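Pyrroline carboxylate reductase (Plasmodium falciparum, PDB 2RCY) catalyses the NAD(P)H-dependent reduction of pyrroline-5-carboxylate to proline, the final step of proline synthesis. Local coordinates at the interface of chains A and B. Numbering follows the deposited sequence. Chains: chain A/B, Pyrroline carboxylate reductase.

Contact 1: the interface of chains A and B. Residues chain A 92-93, 163, 253, 256-257, 260; chain B 227-229, 232.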
# COMPACT_ATOMS: atom_id res chain seq x y z
N GLY A 92 12.31 -11.19 -31.22
CA GLY A 92 12.23 -11.42 -29.78
C GLY A 92 11.32 -12.57 -29.42
O GLY A 92 10.22 -12.70 -29.97
N GLY A 93 11.79 -13.42 -28.52
CA GLY A 93 11.02 -14.57 -28.05
C GLY A 93 11.21 -15.82 -28.88
O GLY A 93 11.34 -16.92 -28.33
N THR A 163 17.89 -10.73 -23.41
CA THR A 163 16.99 -9.86 -24.16
C THR A 163 16.40 -8.79 -23.24
O THR A 163 16.35 -7.61 -23.60
CB THR A 163 15.83 -10.66 -24.81
OG1 THR A 163 16.38 -11.71 -25.63
CG2 THR A 163 14.95 -9.77 -25.67
N ALA A 253 9.84 -8.74 -18.33
CA ALA A 253 10.27 -8.82 -19.72
C ALA A 253 10.81 -10.21 -20.07
O ALA A 253 10.53 -10.74 -21.14
CB ALA A 253 11.32 -7.75 -20.01
N LYS A 256 7.98 -12.61 -20.60
CA LYS A 256 7.31 -12.32 -21.87
C LYS A 256 8.08 -12.93 -23.04
O LYS A 256 7.47 -13.44 -23.99
CB LYS A 256 7.11 -10.81 -22.05
CG LYS A 256 6.48 -10.39 -23.39
CD LYS A 256 5.03 -10.84 -23.53
CE LYS A 256 4.46 -10.41 -24.87
NZ LYS A 256 3.00 -10.69 -24.98
N SER A 257 9.41 -12.87 -22.97
CA SER A 257 10.28 -13.50 -23.95
C SER A 257 10.09 -15.02 -23.97
O SER A 257 10.07 -15.64 -25.03
CB SER A 257 11.74 -13.15 -23.67
OG SER A 257 12.61 -13.71 -24.63
N MSE A 260 6.41 -15.99 -25.38
CA MSE A 260 6.44 -16.00 -26.84
C MSE A 260 7.27 -17.18 -27.34
O MSE A 260 7.07 -17.67 -28.45
CB MSE A 260 7.01 -14.68 -27.37
CG MSE A 260 6.23 -13.44 -26.94
SE MSE A 260 7.19 -11.77 -27.25
CE MSE A 260 6.66 -11.46 -29.10
N GLY B 227 3.26 -5.13 -29.21
CA GLY B 227 2.98 -6.47 -28.70
C GLY B 227 4.21 -7.22 -28.24
O GLY B 227 4.20 -8.44 -28.14
N GLY B 228 5.27 -6.47 -27.92
CA GLY B 228 6.58 -7.06 -27.66
C GLY B 228 7.01 -7.16 -26.21
O GLY B 228 6.22 -6.94 -25.29
N ILE B 229 8.29 -7.47 -26.03
CA ILE B 229 8.89 -7.76 -24.72
C ILE B 229 9.14 -6.50 -23.90
O ILE B 229 8.83 -6.46 -22.70
CB ILE B 229 10.22 -8.55 -24.90
CG1 ILE B 229 9.98 -9.82 -25.73
CG2 ILE B 229 10.85 -8.89 -23.56
CD1 ILE B 229 11.23 -10.43 -26.33
N VAL B 232 6.24 -4.83 -21.99
CA VAL B 232 5.95 -5.47 -20.70
C VAL B 232 6.89 -4.97 -19.59
O VAL B 232 6.47 -4.76 -18.45
CB VAL B 232 5.99 -7.02 -20.83
CG1 VAL B 232 5.87 -7.70 -19.48
CG2 VAL B 232 4.87 -7.49 -21.75
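B:Ile229, the first residue of helix 229-239, pushes its side chain into chain A between the last turns of helix 242-260, helix 159-167 and the loop at A:Gly92. This is the tight part of a contact in the two-fold dimer interface of the reductase family, where a helix start of one subunit packs on the other. CG1 of B:Ile229 is anti to its carbonyl carbon (chi1 -55°), and the chain runs on nearly straight, carrying the CD1 methyl in among them. That methyl meets CA of A:Gly92 at 3.7 Å and touches CB of A:Ser257 and CG2 of A:Thr163, whose side chain crosses at about a right angle. The selenium of selenomethionine A:Met260 covers the shaft, 3.7 Å from CG1 of B:Ile229. On the other branch, CG2 of B:Ile229 packs against CB of A:Ala253.

A:Lys256 begins just as tightly. Its chain bends at chi2 (68°), laying the aliphatic part across B:Val232, where CG meets the CG2 methyl at 3.7 Å. The outer end is looser, running toward the backbone of B:Gly227 and B:Gly228 without bonding. A:Gly92 also belongs to the NADP site, so the isoleucine touches its partner's cofactor-binding loop. The ammonium NZ of A:Lys256 stops 4.1 Å from the carbonyl O of B:Gly227.

Contact 2: the interface of chains A and B. Residues chain A 177, 199, 202-203; chain B 206, 209-210.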
# COMPACT_ATOMS: atom_id res chain seq x y z
N ILE A 177 17.05 8.29 -17.51
CA ILE A 177 17.51 9.60 -17.98
C ILE A 177 16.36 10.60 -18.02
O ILE A 177 16.52 11.75 -17.60
CB ILE A 177 18.19 9.49 -19.39
CG1 ILE A 177 19.45 8.62 -19.31
CG2 ILE A 177 18.52 10.87 -19.95
CD1 ILE A 177 19.94 8.10 -20.66
N LEU A 199 23.57 13.12 -18.31
CA LEU A 199 24.38 12.33 -19.23
C LEU A 199 25.84 12.22 -18.80
O LEU A 199 26.46 11.16 -18.96
CB LEU A 199 24.28 12.87 -20.66
CG LEU A 199 22.92 12.84 -21.37
CD1 LEU A 199 23.03 13.48 -22.74
CD2 LEU A 199 22.36 11.43 -21.48
N ILE A 202 26.07 9.92 -15.63
CA ILE A 202 25.96 8.50 -15.98
C ILE A 202 27.24 8.01 -16.68
O ILE A 202 27.74 6.93 -16.36
CB ILE A 202 24.71 8.21 -16.85
CG1 ILE A 202 23.44 8.59 -16.10
CG2 ILE A 202 24.66 6.73 -17.23
CD1 ILE A 202 22.18 8.60 -16.95
N LYS A 203 27.75 8.81 -17.61
CA LYS A 203 28.98 8.50 -18.33
C LYS A 203 30.15 8.26 -17.38
O LYS A 203 30.92 7.31 -17.55
CB LYS A 203 29.32 9.62 -19.33
CG LYS A 203 30.57 9.37 -20.16
CD LYS A 203 30.71 10.42 -21.26
CE LYS A 203 32.02 10.25 -22.03
NZ LYS A 203 32.17 8.88 -22.62
N VAL B 206 23.10 6.35 -23.51
CA VAL B 206 23.57 7.72 -23.28
C VAL B 206 24.11 8.32 -24.58
O VAL B 206 23.83 9.48 -24.91
CB VAL B 206 24.67 7.76 -22.18
CG1 VAL B 206 25.35 9.13 -22.12
CG2 VAL B 206 24.07 7.41 -20.82
N VAL B 209 21.26 9.40 -26.81
CA VAL B 209 20.63 10.64 -26.36
C VAL B 209 21.34 11.89 -26.89
O VAL B 209 20.72 12.74 -27.53
CB VAL B 209 20.50 10.71 -24.81
CG1 VAL B 209 19.90 12.04 -24.36
CG2 VAL B 209 19.65 9.56 -24.29
N LYS B 210 22.65 11.98 -26.65
CA LYS B 210 23.42 13.17 -27.04
C LYS B 210 23.69 13.30 -28.54
O LYS B 210 23.97 14.39 -29.03
CB LYS B 210 24.73 13.30 -26.23
CG LYS B 210 25.65 12.08 -26.26
CD LYS B 210 26.97 12.37 -25.54
CE LYS B 210 26.80 12.41 -24.02
NZ LYS B 210 28.11 12.50 -23.32
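A:Leu199 and B:Val206 meet where helix 191-211 of one subunit packs against the same helix of the other, a helix-to-helix contact within the dimerisation region of the pyrroline-5-carboxylate reductase family. Apolar packing carries it. CD2 of A:Leu199 sits between CG1 of B:Val206 and CG1 of B:Val209, sliding past B:Val206 in the opposite direction. CD1 of the leucine meets the same B:Val209 methyl, CG1, at 3.8 Å and then CB of B:Lys210 at 3.9 Å, the lysine shaft lying alongside. With chi1 at -64°, CG of A:Leu199 stands anti to the carbonyl carbon, and both methyls of the fork end against chain B.

Branch-to-branch contacts flank this leucine. The CG2 methyl of B:Val206 points into the flank of the CG2 methyl of A:Ile202, 3.7 Å away, the two side chains crossing at a slant. From helix 169-186, CD1 of A:Ile177 comes to CG2 of B:Val209 at 3.9 Å, so each valine is touched through both of its methyls.

The charged ends are of another kind. Further out, B:Lys210 crosses A:Lys203 at about a right angle. Their ammonium NZ atoms stand 5.5 Å apart, a like-charged pair not in contact that may repel mildly.

Contact 3: the interface of chains A and B. Residues chain A 205, 208-209, 216, 219-220, 223; chain B 116, 170-171, 174.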
# COMPACT_ATOMS: atom_id res chain seq x y z
N SER A 205 29.90 7.50 -14.12
CA SER A 205 29.59 6.36 -13.25
C SER A 205 29.92 5.02 -13.90
O SER A 205 30.49 4.14 -13.26
CB SER A 205 28.12 6.40 -12.83
OG SER A 205 27.81 7.60 -12.17
N MSE A 208 33.66 4.52 -14.03
CA MSE A 208 34.14 4.16 -12.70
C MSE A 208 34.01 2.66 -12.44
O MSE A 208 34.92 2.04 -11.88
CB MSE A 208 33.38 4.93 -11.62
CG MSE A 208 33.74 6.41 -11.51
SE MSE A 208 35.50 6.78 -10.74
CE MSE A 208 35.39 5.68 -9.14
N VAL A 209 32.88 2.08 -12.85
CA VAL A 209 32.64 0.64 -12.70
C VAL A 209 33.64 -0.17 -13.52
O VAL A 209 34.20 -1.16 -13.03
CB VAL A 209 31.18 0.26 -13.10
CG1 VAL A 209 30.94 -1.23 -12.91
CG2 VAL A 209 30.17 1.06 -12.29
N VAL A 216 30.55 -2.39 -7.65
CA VAL A 216 29.57 -1.30 -7.79
C VAL A 216 29.03 -0.76 -6.46
O VAL A 216 28.81 0.44 -6.32
CB VAL A 216 28.36 -1.69 -8.68
CG1 VAL A 216 28.73 -1.62 -10.14
CG2 VAL A 216 27.82 -3.08 -8.32
N LEU A 219 31.60 1.39 -4.68
CA LEU A 219 31.64 2.66 -5.39
C LEU A 219 30.47 3.55 -4.98
O LEU A 219 30.60 4.77 -4.89
CB LEU A 219 31.65 2.44 -6.91
CG LEU A 219 32.86 1.74 -7.53
CD1 LEU A 219 32.57 1.36 -8.97
CD2 LEU A 219 34.12 2.60 -7.46
N LYS A 220 29.32 2.91 -4.74
CA LYS A 220 28.12 3.57 -4.24
C LYS A 220 28.32 4.07 -2.81
O LYS A 220 27.90 5.18 -2.47
CB LYS A 220 26.94 2.61 -4.30
CG LYS A 220 25.57 3.25 -4.05
CD LYS A 220 24.77 2.46 -3.02
CE LYS A 220 24.63 0.99 -3.40
NZ LYS A 220 24.02 0.20 -2.31
N ILE A 223 30.39 7.41 -2.20
CA ILE A 223 29.67 8.66 -2.44
C ILE A 223 28.88 9.13 -1.22
O ILE A 223 28.63 10.33 -1.05
CB ILE A 223 28.76 8.54 -3.69
CG1 ILE A 223 29.62 8.36 -4.93
CG2 ILE A 223 27.87 9.77 -3.85
CD1 ILE A 223 28.85 8.04 -6.15
N THR B 116 32.58 11.87 -7.70
CA THR B 116 33.71 10.94 -7.69
C THR B 116 34.26 10.50 -9.06
O THR B 116 35.46 10.25 -9.17
CB THR B 116 33.45 9.70 -6.80
OG1 THR B 116 32.33 8.96 -7.30
CG2 THR B 116 33.19 10.10 -5.36
N PRO B 170 25.83 9.75 -9.16
CA PRO B 170 26.50 8.48 -9.40
C PRO B 170 25.97 7.34 -8.54
O PRO B 170 25.87 6.21 -9.01
CB PRO B 170 27.97 8.78 -9.07
CG PRO B 170 28.10 10.24 -9.25
CD PRO B 170 26.79 10.81 -8.79
N ALA B 171 25.62 7.65 -7.29
CA ALA B 171 25.06 6.66 -6.37
C ALA B 171 23.73 6.08 -6.86
O ALA B 171 23.45 4.90 -6.67
CB ALA B 171 24.90 7.25 -4.98
N TYR B 174 24.86 3.85 -9.77
CA TYR B 174 25.48 2.64 -9.24
C TYR B 174 24.45 1.62 -8.77
O TYR B 174 24.58 0.43 -9.06
CB TYR B 174 26.46 2.94 -8.09
CG TYR B 174 27.71 3.71 -8.50
CD1 TYR B 174 28.35 3.46 -9.71
CD2 TYR B 174 28.25 4.66 -7.64
CE1 TYR B 174 29.50 4.16 -10.07
CE2 TYR B 174 29.39 5.36 -7.99
CZ TYR B 174 30.01 5.11 -9.19
OH TYR B 174 31.15 5.82 -9.52
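The phenol ring of B:Tyr174 is pushed into chain A between helix 191-211 and helix 216-223, and CB of A:Leu219 lies over one face, 3.9 Å from the ring centroid, in a CH-pi contact offset toward the rim. On the opposite face sits the carbonyl O of B:Pro170, from the tyrosine's own helix, and CB of A:Ser205 lies toward that same face. Round the rim, chain A closes in. The backbone O of A:Ser205 is at the CE1 edge, and the CG2 methyl of A:Val209 is 3.9 Å from CE1 of B:Tyr174. On the CD2 and CE2 side, CA of A:Lys220 is 3.6 Å from CD2 of the ring, and the CD1 methyl of A:Ile223 is 3.3 Å from CE2.

The hydroxyl tip ends against selenomethionine A:Met208, its OH 3.3 Å from CG. That chain is bent at chi2 (-72°) and chi3, which turns its selenium toward the backbone of B:Thr116.

A:Ile223 also meets B:Thr116 itself, CG1 lying 3.6 Å from the threonine hydroxyl OG1, and it packs on B:Ala171. Both A:Ile223 and B:Thr116 belong to the NADP pocket of this enzyme. Besides locking the dimer through an inserted tyrosine, the site therefore ties together cofactor-binding segments of two subunits, which may help shape the active site.

Contact 4: the interface of chains A and B. Residues chain A 171, 175, 178-179; chain B 220, 234, 237-238, 242-243.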
# COMPACT_ATOMS: atom_id res chain seq x y z
N ALA A 171 15.47 1.12 -23.07
CA ALA A 171 14.21 1.71 -22.62
C ALA A 171 14.22 2.07 -21.13
O ALA A 171 13.70 3.11 -20.75
CB ALA A 171 13.04 0.79 -22.93
N LEU A 175 14.30 5.92 -19.78
CA LEU A 175 13.33 6.36 -18.78
C LEU A 175 14.01 6.88 -17.52
O LEU A 175 13.55 7.84 -16.91
CB LEU A 175 12.33 5.25 -18.45
CG LEU A 175 11.13 5.59 -17.56
CD1 LEU A 175 10.22 6.64 -18.19
CD2 LEU A 175 10.33 4.34 -17.22
N GLU A 178 15.21 10.15 -18.53
CA GLU A 178 14.00 10.96 -18.59
C GLU A 178 13.55 11.44 -17.21
O GLU A 178 13.21 12.61 -17.04
CB GLU A 178 12.88 10.15 -19.26
CG GLU A 178 11.57 10.90 -19.49
CD GLU A 178 10.45 9.99 -19.97
OE1 GLU A 178 10.74 9.02 -20.70
OE2 GLU A 178 9.28 10.24 -19.61
N SER A 179 13.57 10.54 -16.23
CA SER A 179 13.13 10.84 -14.87
C SER A 179 14.07 11.79 -14.14
O SER A 179 13.62 12.66 -13.39
CB SER A 179 12.97 9.54 -14.06
OG SER A 179 12.25 8.57 -14.78
N LYS B 220 12.97 6.12 -26.48
CA LYS B 220 12.32 5.11 -25.65
C LYS B 220 11.18 4.43 -26.40
O LYS B 220 10.96 3.23 -26.25
CB LYS B 220 11.82 5.75 -24.35
CG LYS B 220 11.13 4.80 -23.37
CD LYS B 220 10.44 5.57 -22.24
CE LYS B 220 9.26 6.40 -22.75
NZ LYS B 220 8.69 7.28 -21.69
N LEU B 234 8.48 -1.95 -19.53
CA LEU B 234 8.12 -0.56 -19.24
C LEU B 234 6.83 -0.45 -18.44
O LEU B 234 6.72 0.39 -17.55
CB LEU B 234 8.03 0.26 -20.53
CG LEU B 234 9.33 0.67 -21.21
CD1 LEU B 234 9.04 1.37 -22.52
CD2 LEU B 234 10.19 1.57 -20.32
N LEU B 237 7.59 -1.01 -14.93
CA LEU B 237 8.20 0.18 -14.35
C LEU B 237 7.16 1.24 -13.99
O LEU B 237 7.27 1.91 -12.97
CB LEU B 237 9.25 0.78 -15.29
CG LEU B 237 10.60 0.06 -15.45
CD1 LEU B 237 11.47 0.77 -16.49
CD2 LEU B 237 11.35 -0.06 -14.13
N GLU B 238 6.15 1.37 -14.85
CA GLU B 238 5.03 2.29 -14.61
C GLU B 238 4.18 1.84 -13.43
O GLU B 238 3.70 2.67 -12.65
CB GLU B 238 4.17 2.44 -15.87
CG GLU B 238 4.88 3.05 -17.07
CD GLU B 238 5.47 4.44 -16.80
OE1 GLU B 238 6.54 4.74 -17.37
OE2 GLU B 238 4.87 5.22 -16.03
N PHE B 242 8.42 3.83 -11.18
CA PHE B 242 9.87 4.00 -11.37
C PHE B 242 10.27 5.47 -11.50
O PHE B 242 11.25 5.91 -10.89
CB PHE B 242 10.32 3.19 -12.59
CG PHE B 242 11.77 3.39 -12.95
CD1 PHE B 242 12.78 2.74 -12.24
CD2 PHE B 242 12.13 4.20 -14.02
CE1 PHE B 242 14.11 2.91 -12.59
CE2 PHE B 242 13.46 4.38 -14.38
CZ PHE B 242 14.46 3.73 -13.66
N LYS B 243 9.52 6.21 -12.31
CA LYS B 243 9.80 7.61 -12.59
C LYS B 243 9.67 8.48 -11.34
O LYS B 243 10.55 9.29 -11.06
CB LYS B 243 8.87 8.11 -13.70
CG LYS B 243 9.17 9.51 -14.21
CD LYS B 243 8.23 9.85 -15.35
CE LYS B 243 8.44 11.24 -15.87
NZ LYS B 243 9.44 11.24 -16.96
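A:Glu178 extends straight out from helix 169-186 and is met by B:Lys220 and B:Lys243, each crossing it at about a right angle. CG of the glutamate is anti to its backbone N (chi1 -176°), which brings the carboxylate between the two lysine tips. NZ of B:Lys220 donates to OE1 of A:Glu178 at 2.9 Å, and OE1 receives it on its syn lone pair, the side of the other oxygen. NZ of B:Lys243 approaches OE2 on the anti side at 2.8 Å, 34° out of the carboxylate plane. Both are salt bridges, and the two ammonium groups would be expected to favour the carboxylate form.

B:Lys243 bends at chi4 (90°) to turn its NZ to the glutamate, while its shaft passes A:Ser179, CG lying 3.3 Å from the serine OG. That hydroxyl is itself held within chain A by a 2.6 Å hydrogen bond from OG to the backbone O of A:Leu175.

One turn before the glutamate, A:Leu175 slides alongside B:Phe242 in the opposite direction, its CD2 methyl 3.7 Å from ring atom CD2 of B:Phe242. The same methyl touches CD1 of B:Leu237 at 3.8 Å. A turn earlier still, CB of A:Ala171 packs on CD2 of B:Leu234 at 3.9 Å.

Helix 169-186 of chain A thus lies against three helices of chain B, 216-222, 229-239 and the start of 242-260, in the dimerisation region.

Contacts 2 and 4 lie close together, with C-alpha centres about 14 Å apart, and contact 2 is about 15 Å from contact 3; contacts 1 and 3 are farthest apart, at about 31 Å. Helix 169-186 serves contacts 2, 3 and 4, helix 191-211 contacts 2 and 3, and helices 229-239 and 242-260 contacts 1 and 4. Lys220 works in contact 3 from one chain and in contact 4 from the other. By the two-fold, every contact recurs with chains exchanged, so the helices interlock into one extensive dimer. The deposited assembly holds ten copies, consistent with five such dimers.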